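PDB 3SK9: CRISPR-associated endonuclease/helicase Cas3 from Thermus thermophilus HB8, which cleaves single-stranded DNA through its metal-dependent HD nuclease domain, the part in this structure, and also carries a helicase domain, serving CRISPR defence against invading nucleic acids. Local coordinates for residues A[26-31]-A[172-177]; A[37-41]-A[64-68]; A[71-75]-A[205-210]; A[134-139]-A[199-203]. All blocks are in the same frame, centred on the assembly; numbering follows the deposited sequence.

Overall arrangement
Following the chain, helix 26-43 supplies two contacts. Its first turns meet helix 165-181 in interaction 1, closing a loop of 140 residues, and its later turns meet helix 60-71 in interaction 2, a short loop nested inside the first. Interaction 3 then joins the turn after helix 60-71 to helix 196-213; it follows interaction 2 in series and crosses interaction 1. Interaction 4, between helix 129-138 and helix 196-213, is nested within interaction 3 and likewise crosses interaction 1. Interaction 3 lies nearest the chain's centre and touches the other three; His29 of 26-31 reaches it through Asp210, completing the set of metal-binding residues.

Interaction 1 of 4, residues A[26-31]-A[172-177]; sequences LLAHML and WLLEEV
Leu27 is the knob of this contact, set into a hole formed by Trp172, Leu173, Glu176 and Val177 of helix 165-181. Its CB lies 3.8 Å from Leu173 CD2. Beyond it, CG stands anti to the backbone N (chi1 178°), which carries the fork outward between the turns of the partner helix. There the two methyls part: CD1 meets Val177 CG2 at 4.0 Å and also Glu176 CG, while CD2 packs on Glu176 CG at 3.9 Å and comes up to the rim of the indole, 4.2 Å from Trp172 CZ3 and near the ring plane. Leucine and tryptophan side chains thus meet at about a right angle, with the methyl at the ring edge.

One turn on, Met30 bends at its last torsion (chi3 67°), bringing CE to 3.5 Å from Val177 CG2. Leu31 CD2 packs on the same valine, 4.1 Å from Val177 CA, the two side chains running past one another in opposite senses. Glu176 offers its aliphatic part to Leu27 and directs its carboxylate to Arg179 and Arg180 of its own helix. No hydrogen bond crosses the contact, and the helical segments are held by apolar side chains, with axes inclined at 38°.

His29 leaves the same turn of helix 26-43 on another side, where it belongs to the metal site. Around the contact, helix 10-16 packs on Leu27 and Trp172, Tyr230 of helix 230-246 on Leu31, and Leu73 of the loop after helix 60-71 on Met30.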
loop_
_atom_site.group_PDB
_atom_site.type_symbol
_atom_site.label_atom_id
_atom_site.label_comp_id
_atom_site.label_asym_id
_atom_site.label_seq_id
_atom_site.Cartn_x
_atom_site.Cartn_y
_atom_site.Cartn_z
ATOM N N LEU A 26 3.768 6.873 -9.862
ATOM C CA LEU A 26 3.665 5.824 -8.853
ATOM C C LEU A 26 3.183 6.467 -7.549
ATOM O O LEU A 26 2.335 5.904 -6.861
ATOM C CB LEU A 26 5.022 5.173 -8.627
ATOM C CG LEU A 26 5.060 4.057 -7.563
ATOM C CD1 LEU A 26 4.001 3.011 -7.832
ATOM C CD2 LEU A 26 6.469 3.424 -7.596
ATOM N N LEU A 27 3.706 7.649 -7.189
ATOM C CA LEU A 27 3.310 8.239 -5.895
ATOM C C LEU A 27 1.802 8.522 -5.841
ATOM O O LEU A 27 1.169 8.378 -4.776
ATOM C CB LEU A 27 4.063 9.556 -5.648
ATOM C CG LEU A 27 3.693 10.285 -4.365
ATOM C CD1 LEU A 27 3.999 9.473 -3.106
ATOM C CD2 LEU A 27 4.444 11.638 -4.362
ATOM N N ALA A 28 1.221 8.935 -6.977
ATOM C CA ALA A 28 -0.220 9.172 -7.058
ATOM C C ALA A 28 -0.969 7.871 -6.786
ATOM O O ALA A 28 -1.967 7.864 -6.057
ATOM C CB ALA A 28 -0.602 9.728 -8.413
ATOM N N HIS A 29 -0.509 6.770 -7.380
ATOM C CA HIS A 29 -1.154 5.492 -7.167
ATOM C C HIS A 29 -1.019 5.079 -5.705
ATOM O O HIS A 29 -1.948 4.546 -5.116
ATOM C CB HIS A 29 -0.543 4.420 -8.066
ATOM C CG HIS A 29 -1.159 3.073 -7.860
ATOM N ND1 HIS A 29 -2.464 2.797 -8.187
ATOM C CD2 HIS A 29 -0.657 1.933 -7.326
ATOM C CE1 HIS A 29 -2.745 1.545 -7.870
ATOM N NE2 HIS A 29 -1.664 0.996 -7.349
ATOM N N MET A 30 0.138 5.320 -5.105
ATOM C CA MET A 30 0.335 4.926 -3.682
ATOM C C MET A 30 -0.573 5.737 -2.759
ATOM O O MET A 30 -1.185 5.212 -1.808
ATOM C CB MET A 30 1.823 5.089 -3.262
ATOM C CG MET A 30 2.828 4.061 -3.896
ATOM S SD MET A 30 4.574 4.643 -3.668
ATOM C CE MET A 30 4.733 4.524 -1.893
ATOM N N LEU A 31 -0.711 7.025 -3.040
ATOM C CA LEU A 31 -1.566 7.850 -2.184
ATOM C C LEU A 31 -3.052 7.511 -2.397
ATOM O O LEU A 31 -3.864 7.538 -1.424
ATOM C CB LEU A 31 -1.311 9.326 -2.429
ATOM C CG LEU A 31 0.035 9.872 -1.960
ATOM C CD1 LEU A 31 0.238 11.307 -2.512
ATOM C CD2 LEU A 31 0.144 9.849 -0.434
ATOM N N TRP A 172 12.492 7.795 -0.139
ATOM C CA TRP A 172 11.765 9.072 -0.309
ATOM C C TRP A 172 10.260 8.854 -0.482
ATOM O O TRP A 172 9.431 9.508 0.176
ATOM C CB TRP A 172 12.333 9.834 -1.518
ATOM C CG TRP A 172 11.837 11.288 -1.653
ATOM C CD1 TRP A 172 12.492 12.439 -1.262
ATOM C CD2 TRP A 172 10.629 11.716 -2.288
ATOM N NE1 TRP A 172 11.728 13.548 -1.565
ATOM C CE2 TRP A 172 10.580 13.135 -2.193
ATOM C CE3 TRP A 172 9.565 11.038 -2.894
ATOM C CZ2 TRP A 172 9.510 13.881 -2.700
ATOM C CZ3 TRP A 172 8.507 11.774 -3.403
ATOM C CH2 TRP A 172 8.483 13.185 -3.285
ATOM N N LEU A 173 9.899 7.880 -1.306
ATOM C CA LEU A 173 8.476 7.618 -1.537
ATOM C C LEU A 173 7.750 7.124 -0.271
ATOM O O LEU A 173 6.639 7.562 0.056
ATOM C CB LEU A 173 8.328 6.563 -2.638
ATOM C CG LEU A 173 8.555 7.071 -4.057
ATOM C CD1 LEU A 173 8.714 5.939 -4.973
ATOM C CD2 LEU A 173 7.392 8.003 -4.535
ATOM N N LEU A 174 8.355 6.176 0.430
ATOM C CA LEU A 174 7.768 5.740 1.708
ATOM C C LEU A 174 7.591 6.906 2.703
ATOM O O LEU A 174 6.570 7.037 3.358
ATOM C CB LEU A 174 8.656 4.671 2.341
ATOM C CG LEU A 174 8.086 4.195 3.704
ATOM C CD1 LEU A 174 8.486 2.755 3.915
ATOM C CD2 LEU A 174 8.578 5.098 4.874
ATOM N N GLU A 175 8.602 7.761 2.830
ATOM C CA GLU A 175 8.499 8.884 3.739
ATOM C C GLU A 175 7.371 9.821 3.286
ATOM O O GLU A 175 6.617 10.337 4.100
ATOM C CB GLU A 175 9.872 9.587 3.802
ATOM C CG GLU A 175 10.055 10.506 4.937
ATOM C CD GLU A 175 9.939 9.834 6.290
ATOM O OE1 GLU A 175 10.357 8.656 6.458
ATOM O OE2 GLU A 175 9.391 10.520 7.188
ATOM N N GLU A 176 7.212 10.034 1.983
ATOM C CA GLU A 176 6.150 10.925 1.509
ATOM C C GLU A 176 4.725 10.434 1.870
ATOM O O GLU A 176 3.867 11.225 2.182
ATOM C CB GLU A 176 6.288 11.133 0.009
ATOM C CG GLU A 176 5.373 12.152 -0.594
ATOM C CD GLU A 176 5.829 13.603 -0.394
ATOM O OE1 GLU A 176 6.832 13.869 0.304
ATOM O OE2 GLU A 176 5.172 14.511 -0.919
ATOM N N VAL A 177 4.481 9.143 1.717
ATOM C CA VAL A 177 3.196 8.556 2.062
ATOM C C VAL A 177 2.973 8.639 3.568
ATOM O O VAL A 177 1.950 9.133 3.995
ATOM C CB VAL A 177 3.142 7.097 1.592
ATOM C CG1 VAL A 177 1.849 6.419 2.096
ATOM C CG2 VAL A 177 3.206 7.060 0.032
#

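Interaction 2 of 4, residues A[37-41]-A[64-68]; sequences ALAVL and LAWAA
Ala37 and Ala68 bring the two backbones together, with Ala37 CB 3.8 Å from Ala68 CA. Beside them, Ala68 CB fits against Leu38 CB at 3.8 Å. The CB bond of Leu38 does not aim straight at helix 60-71; with CG anti to the backbone N (chi1 -173°), the chain swings over to Leu64. The Leu38 and Leu64 side chains cross at about a right angle, Leu38 CD1 lying 4.1 Å from Leu64 CB. Leu41 enters from the next turn. Its CB touches Leu64 CD2 at 4.0 Å, while CD1 goes further in, lying 3.9 Å from Ala67 CB and 3.8 Å from Leu64 O. That carbonyl is already engaged by Ala68 N within its own helix, so the methyl simply packs on it.

These are two helices of the all-helical HD core. They run roughly antiparallel, at 139°, and the segment axes approach to 9.0 Å, a separation that the alanines on the facing surfaces permit.

Outside this first shell, Tyr52 of helix 46-56 packs on Leu41, Leu64 and Ala67, and Arg49 of the same helix adds to the cover of Leu64. Leu205 of helix 196-213 lies against Val40 and Leu41. On the far side of helix 60-71, Trp66 meets Trp56 edge-to-face. The metal-binding side chains of His74 and Asp210 are each about 9 Å from that of Ala37.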
loop_
_atom_site.group_PDB
_atom_site.type_symbol
_atom_site.label_atom_id
_atom_site.label_comp_id
_atom_site.label_asym_id
_atom_site.label_seq_id
_atom_site.Cartn_x
_atom_site.Cartn_y
_atom_site.Cartn_z
ATOM N N ALA A 37 -7.795 2.779 1.444
ATOM C CA ALA A 37 -7.645 2.027 2.701
ATOM C C ALA A 37 -8.246 2.807 3.874
ATOM O O ALA A 37 -8.961 2.246 4.690
ATOM C CB ALA A 37 -6.144 1.733 2.982
ATOM N N LEU A 38 -7.919 4.104 3.974
ATOM C CA LEU A 38 -8.405 4.912 5.087
ATOM C C LEU A 38 -9.938 5.020 5.029
ATOM O O LEU A 38 -10.647 4.852 6.051
ATOM C CB LEU A 38 -7.731 6.287 5.070
ATOM C CG LEU A 38 -8.039 7.153 6.305
ATOM C CD1 LEU A 38 -7.785 6.352 7.606
ATOM C CD2 LEU A 38 -7.216 8.444 6.302
ATOM N N ALA A 39 -10.466 5.212 3.823
ATOM C CA ALA A 39 -11.926 5.368 3.673
ATOM C C ALA A 39 -12.674 4.095 4.023
ATOM O O ALA A 39 -13.704 4.115 4.713
ATOM C CB ALA A 39 -12.282 5.839 2.251
ATOM N N VAL A 40 -12.183 2.976 3.526
ATOM C CA VAL A 40 -12.857 1.729 3.858
ATOM C C VAL A 40 -12.680 1.330 5.367
ATOM O O VAL A 40 -13.632 0.850 5.938
ATOM C CB VAL A 40 -12.651 0.541 2.856
ATOM C CG1 VAL A 40 -11.294 -0.022 2.905
ATOM C CG2 VAL A 40 -13.686 -0.566 3.230
ATOM N N LEU A 41 -11.538 1.608 6.028
ATOM C CA LEU A 41 -11.401 1.358 7.481
ATOM C C LEU A 41 -12.416 2.196 8.281
ATOM O O LEU A 41 -12.957 1.742 9.278
ATOM C CB LEU A 41 -9.974 1.650 7.999
ATOM C CG LEU A 41 -8.913 0.615 7.534
ATOM C CD1 LEU A 41 -7.485 1.127 7.857
ATOM C CD2 LEU A 41 -9.215 -0.800 8.166
ATOM N N LEU A 64 -5.577 3.435 12.331
ATOM C CA LEU A 64 -6.090 3.406 10.957
ATOM C C LEU A 64 -5.154 4.175 9.997
ATOM O O LEU A 64 -4.932 3.749 8.859
ATOM C CB LEU A 64 -7.510 3.945 10.877
ATOM C CG LEU A 64 -8.542 3.323 11.830
ATOM C CD1 LEU A 64 -9.932 3.935 11.524
ATOM C CD2 LEU A 64 -8.598 1.787 11.787
ATOM N N ALA A 65 -4.595 5.291 10.454
ATOM C CA ALA A 65 -3.627 6.019 9.645
ATOM C C ALA A 65 -2.370 5.188 9.368
ATOM O O ALA A 65 -1.870 5.219 8.243
ATOM C CB ALA A 65 -3.253 7.363 10.314
ATOM N N TRP A 66 -1.842 4.509 10.398
ATOM C CA TRP A 66 -0.725 3.554 10.249
ATOM C C TRP A 66 -1.027 2.464 9.198
ATOM O O TRP A 66 -0.231 2.199 8.253
ATOM C CB TRP A 66 -0.409 2.917 11.616
ATOM C CG TRP A 66 0.348 1.617 11.567
ATOM C CD1 TRP A 66 -0.137 0.351 11.887
ATOM C CD2 TRP A 66 1.729 1.435 11.225
ATOM N NE1 TRP A 66 0.854 -0.579 11.731
ATOM C CE2 TRP A 66 2.004 0.049 11.313
ATOM C CE3 TRP A 66 2.750 2.305 10.840
ATOM C CZ2 TRP A 66 3.282 -0.478 11.059
ATOM C CZ3 TRP A 66 4.024 1.778 10.580
ATOM C CH2 TRP A 66 4.266 0.389 10.674
ATOM N N ALA A 67 -2.196 1.847 9.324
ATOM C CA ALA A 67 -2.562 0.767 8.414
ATOM C C ALA A 67 -2.761 1.292 6.993
ATOM O O ALA A 67 -2.353 0.645 6.011
ATOM C CB ALA A 67 -3.850 0.034 8.910
ATOM N N ALA A 68 -3.389 2.447 6.860
ATOM C CA ALA A 68 -3.584 3.033 5.526
ATOM C C ALA A 68 -2.262 3.331 4.818
ATOM O O ALA A 68 -2.136 3.134 3.620
ATOM C CB ALA A 68 -4.453 4.363 5.621
#

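Interaction 3 of 4, residues A[71-75]-A[205-210]; sequences VGLHD and LASFAD
His74 and Asp210 face each other across this contact, the imidazole turned so that Asp210 lies over one of its faces. Asp210 CB sits 3.9 Å from the centroid of the His74 ring and 22° off its normal, a CH-pi contact, and the carboxylate follows over the ND1-CE1 side, its plane tilted 32° from that of the ring. Ala206 O lies over the rim of the same face. His74 CG is anti to the backbone N (chi1 -176°), which extends the ring toward helix 196-213.

In the loop itself, His74 ND1 donates to Asp75 OD1 at 2.8 Å. The bond is bent and meets the oxygen from above the carboxylate plane, yet it fixes the rotation of the imidazole. Asp75 OD1 also takes a bond from His110 NE2, and OD2 pairs with Lys78. Asp75 and Asp210 cross at about a right angle. Asp75 OD2 and Asp210 OD1 are 3.3 Å apart without a hydrogen bond between them; Asp210 OD1 is bonded instead by His29 NE2.

Next to this polar cluster Val71 packs the loop onto the helix. Its CG1 lies 3.7 Å from Ala206 CA and 3.8 Å from Ala209 CB, and CG2 is 3.8 Å from Leu205 CD2.

The consecutive His74 and Asp75 form the His-Asp doublet that names the HD superfamily. With His29 and Asp210 they make up the divalent-metal site of the Cas3 nuclease domain.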
loop_
_atom_site.group_PDB
_atom_site.type_symbol
_atom_site.label_atom_id
_atom_site.label_comp_id
_atom_site.label_asym_id
_atom_site.label_seq_id
_atom_site.Cartn_x
_atom_site.Cartn_y
_atom_site.Cartn_z
ATOM N N VAL A 71 -0.540 0.133 3.664
ATOM C CA VAL A 71 -1.223 -0.419 2.485
ATOM C C VAL A 71 -0.867 0.417 1.237
ATOM O O VAL A 71 -0.815 -0.097 0.093
ATOM C CB VAL A 71 -2.732 -0.389 2.763
ATOM C CG1 VAL A 71 -3.533 -0.433 1.495
ATOM C CG2 VAL A 71 -3.075 -1.583 3.763
ATOM N N GLY A 72 -0.644 1.698 1.450
ATOM C CA GLY A 72 -0.205 2.531 0.325
ATOM C C GLY A 72 1.106 2.057 -0.315
ATOM O O GLY A 72 1.446 2.482 -1.431
ATOM N N LEU A 73 1.868 1.223 0.381
ATOM C CA LEU A 73 3.195 0.829 -0.132
ATOM C C LEU A 73 3.114 -0.451 -0.942
ATOM O O LEU A 73 4.154 -0.961 -1.363
ATOM C CB LEU A 73 4.185 0.628 1.008
ATOM C CG LEU A 73 4.271 1.824 1.980
ATOM C CD1 LEU A 73 5.058 1.389 3.172
ATOM C CD2 LEU A 73 4.893 3.015 1.293
ATOM N N HIS A 74 1.909 -0.979 -1.168
ATOM C CA HIS A 74 1.739 -2.249 -1.922
ATOM C C HIS A 74 2.535 -2.269 -3.232
ATOM O O HIS A 74 3.093 -3.297 -3.589
ATOM C CB HIS A 74 0.223 -2.440 -2.201
ATOM C CG HIS A 74 -0.183 -3.728 -2.872
ATOM N ND1 HIS A 74 -0.298 -3.845 -4.244
ATOM C CD2 HIS A 74 -0.587 -4.919 -2.361
ATOM C CE1 HIS A 74 -0.763 -5.046 -4.548
ATOM N NE2 HIS A 74 -0.933 -5.725 -3.424
ATOM N N ASP A 75 2.559 -1.159 -3.972
ATOM C CA ASP A 75 3.225 -1.167 -5.291
ATOM C C ASP A 75 4.574 -0.479 -5.255
ATOM O O ASP A 75 5.078 -0.055 -6.301
ATOM C CB ASP A 75 2.321 -0.530 -6.386
ATOM C CG ASP A 75 1.248 -1.501 -6.914
ATOM O OD1 ASP A 75 1.072 -2.644 -6.387
ATOM O OD2 ASP A 75 0.569 -1.110 -7.885
ATOM N N LEU A 205 -6.639 -6.048 3.328
ATOM C CA LEU A 205 -6.994 -4.638 3.089
ATOM C C LEU A 205 -6.210 -4.123 1.893
ATOM O O LEU A 205 -6.761 -3.419 1.045
ATOM C CB LEU A 205 -6.677 -3.787 4.322
ATOM C CG LEU A 205 -6.987 -2.278 4.199
ATOM C CD1 LEU A 205 -8.465 -2.043 3.986
ATOM C CD2 LEU A 205 -6.466 -1.550 5.509
ATOM N N ALA A 206 -4.920 -4.467 1.823
ATOM C CA ALA A 206 -4.072 -3.974 0.724
ATOM C C ALA A 206 -4.515 -4.563 -0.616
ATOM O O ALA A 206 -4.561 -3.836 -1.612
ATOM C CB ALA A 206 -2.601 -4.249 0.976
ATOM N N SER A 207 -4.892 -5.848 -0.624
ATOM C CA SER A 207 -5.424 -6.474 -1.825
ATOM C C SER A 207 -6.678 -5.731 -2.385
ATOM O O SER A 207 -6.776 -5.367 -3.588
ATOM C CB SER A 207 -5.751 -7.929 -1.549
ATOM O OG SER A 207 -6.465 -8.469 -2.616
ATOM N N PHE A 208 -7.616 -5.475 -1.510
ATOM C CA PHE A 208 -8.799 -4.701 -1.897
ATOM C C PHE A 208 -8.474 -3.248 -2.284
ATOM O O PHE A 208 -8.933 -2.744 -3.316
ATOM C CB PHE A 208 -9.821 -4.718 -0.763
ATOM C CG PHE A 208 -11.054 -3.895 -1.040
ATOM C CD1 PHE A 208 -12.038 -4.363 -1.916
ATOM C CD2 PHE A 208 -11.252 -2.667 -0.395
ATOM C CE1 PHE A 208 -13.212 -3.615 -2.161
ATOM C CE2 PHE A 208 -12.438 -1.891 -0.652
ATOM C CZ PHE A 208 -13.406 -2.394 -1.523
ATOM N N ALA A 209 -7.711 -2.545 -1.463
ATOM C CA ALA A 209 -7.492 -1.103 -1.766
ATOM C C ALA A 209 -6.704 -0.905 -3.043
ATOM O O ALA A 209 -6.969 0.038 -3.807
ATOM C CB ALA A 209 -6.773 -0.393 -0.563
ATOM N N ASP A 210 -5.716 -1.751 -3.283
ATOM C CA ASP A 210 -4.906 -1.630 -4.529
ATOM C C ASP A 210 -5.812 -1.876 -5.750
ATOM O O ASP A 210 -5.717 -1.160 -6.761
ATOM C CB ASP A 210 -3.747 -2.644 -4.556
ATOM C CG ASP A 210 -2.927 -2.558 -5.867
ATOM O OD1 ASP A 210 -2.175 -1.584 -6.028
ATOM O OD2 ASP A 210 -3.066 -3.449 -6.733
#

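Interaction 4 of 4, residues A[134-139]-A[199-203]; sequences DLAAAL and VLRVM
Asp134 and Ala138 present flat peptide carbonyls to Val199 and Met203, and no aromatic ring takes part: Val199 CG1 comes to 3.5 Å from Asp134 O, and Met203 CG to 3.5 Å from Ala138 O. Asp134 is exposed; its CB rests 4.0 Å from both methyls of Val199.

Ala138 CB fills the middle, 3.7 Å from Val199 CG1 and 3.9 Å from Met203 CB. Val199 CG1 is anti to its backbone N (chi1 175°), which sets this methyl between Asp134 and Ala138. Val202 CG1 takes Leu139 CD2 at 3.9 Å. Leu135 CD2 also reaches Val202 CG1, the two side chains crossing at about a right angle.

The helices run nearly side by side, axes 26° apart, joining the end of helix 129-138 to helix 196-213 in the HD domain. Leu139 lies next to metal-binding His74 (side chains about 5 Å apart), and Val202 also packs on Val71. Where helix 129-138 ends, a water sits within hydrogen-bonding distance of both Ala138 O and Met203 O. No direct hydrogen bond spans the segments: cohesion rests on van der Waals packing of alanine, valine, leucine and methionine side chains, with water meeting the backbone oxygens at one end.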
loop_
_atom_site.group_PDB
_atom_site.type_symbol
_atom_site.label_atom_id
_atom_site.label_comp_id
_atom_site.label_asym_id
_atom_site.label_seq_id
_atom_site.Cartn_x
_atom_site.Cartn_y
_atom_site.Cartn_z
ATOM N N ASP A 134 7.008 -9.995 8.351
ATOM C CA ASP A 134 5.651 -10.485 8.066
ATOM C C ASP A 134 4.840 -9.479 7.310
ATOM O O ASP A 134 4.097 -9.844 6.421
ATOM C CB ASP A 134 4.916 -10.853 9.335
ATOM C CG ASP A 134 5.473 -12.113 9.978
ATOM O OD1 ASP A 134 6.142 -12.914 9.285
ATOM O OD2 ASP A 134 5.259 -12.294 11.188
ATOM N N LEU A 135 4.933 -8.212 7.670
ATOM C CA LEU A 135 4.142 -7.203 6.941
ATOM C C LEU A 135 4.666 -7.083 5.514
ATOM O O LEU A 135 3.913 -6.866 4.560
ATOM C CB LEU A 135 4.255 -5.820 7.591
ATOM C CG LEU A 135 3.367 -5.645 8.857
ATOM C CD1 LEU A 135 3.779 -4.385 9.654
ATOM C CD2 LEU A 135 1.896 -5.575 8.451
ATOM N N ALA A 136 5.971 -7.246 5.359
ATOM C CA ALA A 136 6.542 -7.162 3.994
ATOM C C ALA A 136 5.939 -8.249 3.077
ATOM O O ALA A 136 5.575 -7.987 1.909
ATOM C CB ALA A 136 8.054 -7.316 4.086
ATOM N N ALA A 137 5.834 -9.472 3.587
ATOM C CA ALA A 137 5.132 -10.541 2.851
ATOM C C ALA A 137 3.639 -10.280 2.667
ATOM O O ALA A 137 3.091 -10.615 1.622
ATOM C CB ALA A 137 5.326 -11.917 3.525
ATOM N N ALA A 138 2.956 -9.715 3.675
ATOM C CA ALA A 138 1.537 -9.330 3.515
ATOM C C ALA A 138 1.299 -8.417 2.304
ATOM O O ALA A 138 0.243 -8.449 1.653
ATOM C CB ALA A 138 1.019 -8.630 4.825
ATOM N N LEU A 139 2.276 -7.554 2.027
ATOM C CA LEU A 139 2.139 -6.547 0.963
ATOM C C LEU A 139 2.806 -7.000 -0.317
ATOM O O LEU A 139 2.883 -6.243 -1.252
ATOM C CB LEU A 139 2.760 -5.204 1.442
ATOM C CG LEU A 139 1.985 -4.737 2.720
ATOM C CD1 LEU A 139 2.761 -3.696 3.518
ATOM C CD2 LEU A 139 0.600 -4.197 2.328
ATOM N N VAL A 199 -1.489 -9.105 10.775
ATOM C CA VAL A 199 -0.792 -9.051 9.489
ATOM C C VAL A 199 -1.721 -9.441 8.349
ATOM O O VAL A 199 -1.707 -8.823 7.292
ATOM C CB VAL A 199 0.416 -10.022 9.555
ATOM C CG1 VAL A 199 1.153 -10.147 8.195
ATOM C CG2 VAL A 199 1.329 -9.544 10.653
ATOM N N LEU A 200 -2.533 -10.459 8.576
ATOM C CA LEU A 200 -3.487 -10.923 7.556
ATOM C C LEU A 200 -4.555 -9.816 7.316
ATOM O O LEU A 200 -5.076 -9.675 6.197
ATOM C CB LEU A 200 -4.146 -12.232 8.028
ATOM C CG LEU A 200 -3.128 -13.431 8.009
ATOM C CD1 LEU A 200 -3.654 -14.659 8.842
ATOM C CD2 LEU A 200 -2.776 -13.797 6.533
ATOM N N ARG A 201 -4.940 -9.102 8.372
ATOM C CA ARG A 201 -5.888 -7.995 8.183
ATOM C C ARG A 201 -5.295 -6.965 7.206
ATOM O O ARG A 201 -6.012 -6.450 6.337
ATOM C CB ARG A 201 -6.276 -7.336 9.533
ATOM C CG ARG A 201 -7.502 -7.978 10.163
ATOM C CD ARG A 201 -7.939 -7.242 11.458
ATOM N NE ARG A 201 -7.161 -7.589 12.649
ATOM C CZ ARG A 201 -7.332 -8.724 13.325
ATOM N NH1 ARG A 201 -8.226 -9.613 12.911
ATOM N NH2 ARG A 201 -6.656 -8.958 14.430
ATOM N N VAL A 202 -4.009 -6.643 7.351
ATOM C CA VAL A 202 -3.376 -5.693 6.422
ATOM C C VAL A 202 -3.270 -6.268 5.008
ATOM O O VAL A 202 -3.447 -5.545 3.995
ATOM C CB VAL A 202 -1.985 -5.278 6.948
ATOM C CG1 VAL A 202 -1.139 -4.578 5.843
ATOM C CG2 VAL A 202 -2.145 -4.389 8.225
ATOM N N MET A 203 -2.934 -7.561 4.925
ATOM C CA MET A 203 -2.873 -8.244 3.637
ATOM C C MET A 203 -4.158 -8.086 2.831
ATOM O O MET A 203 -4.116 -7.683 1.669
ATOM C CB MET A 203 -2.595 -9.738 3.870
ATOM C CG MET A 203 -2.340 -10.545 2.598
ATOM S SD MET A 203 -3.855 -11.030 1.732
ATOM C CE MET A 203 -4.597 -12.099 2.970
HETATM O O HOH W 1 -1.933 -7.832 -0.120
#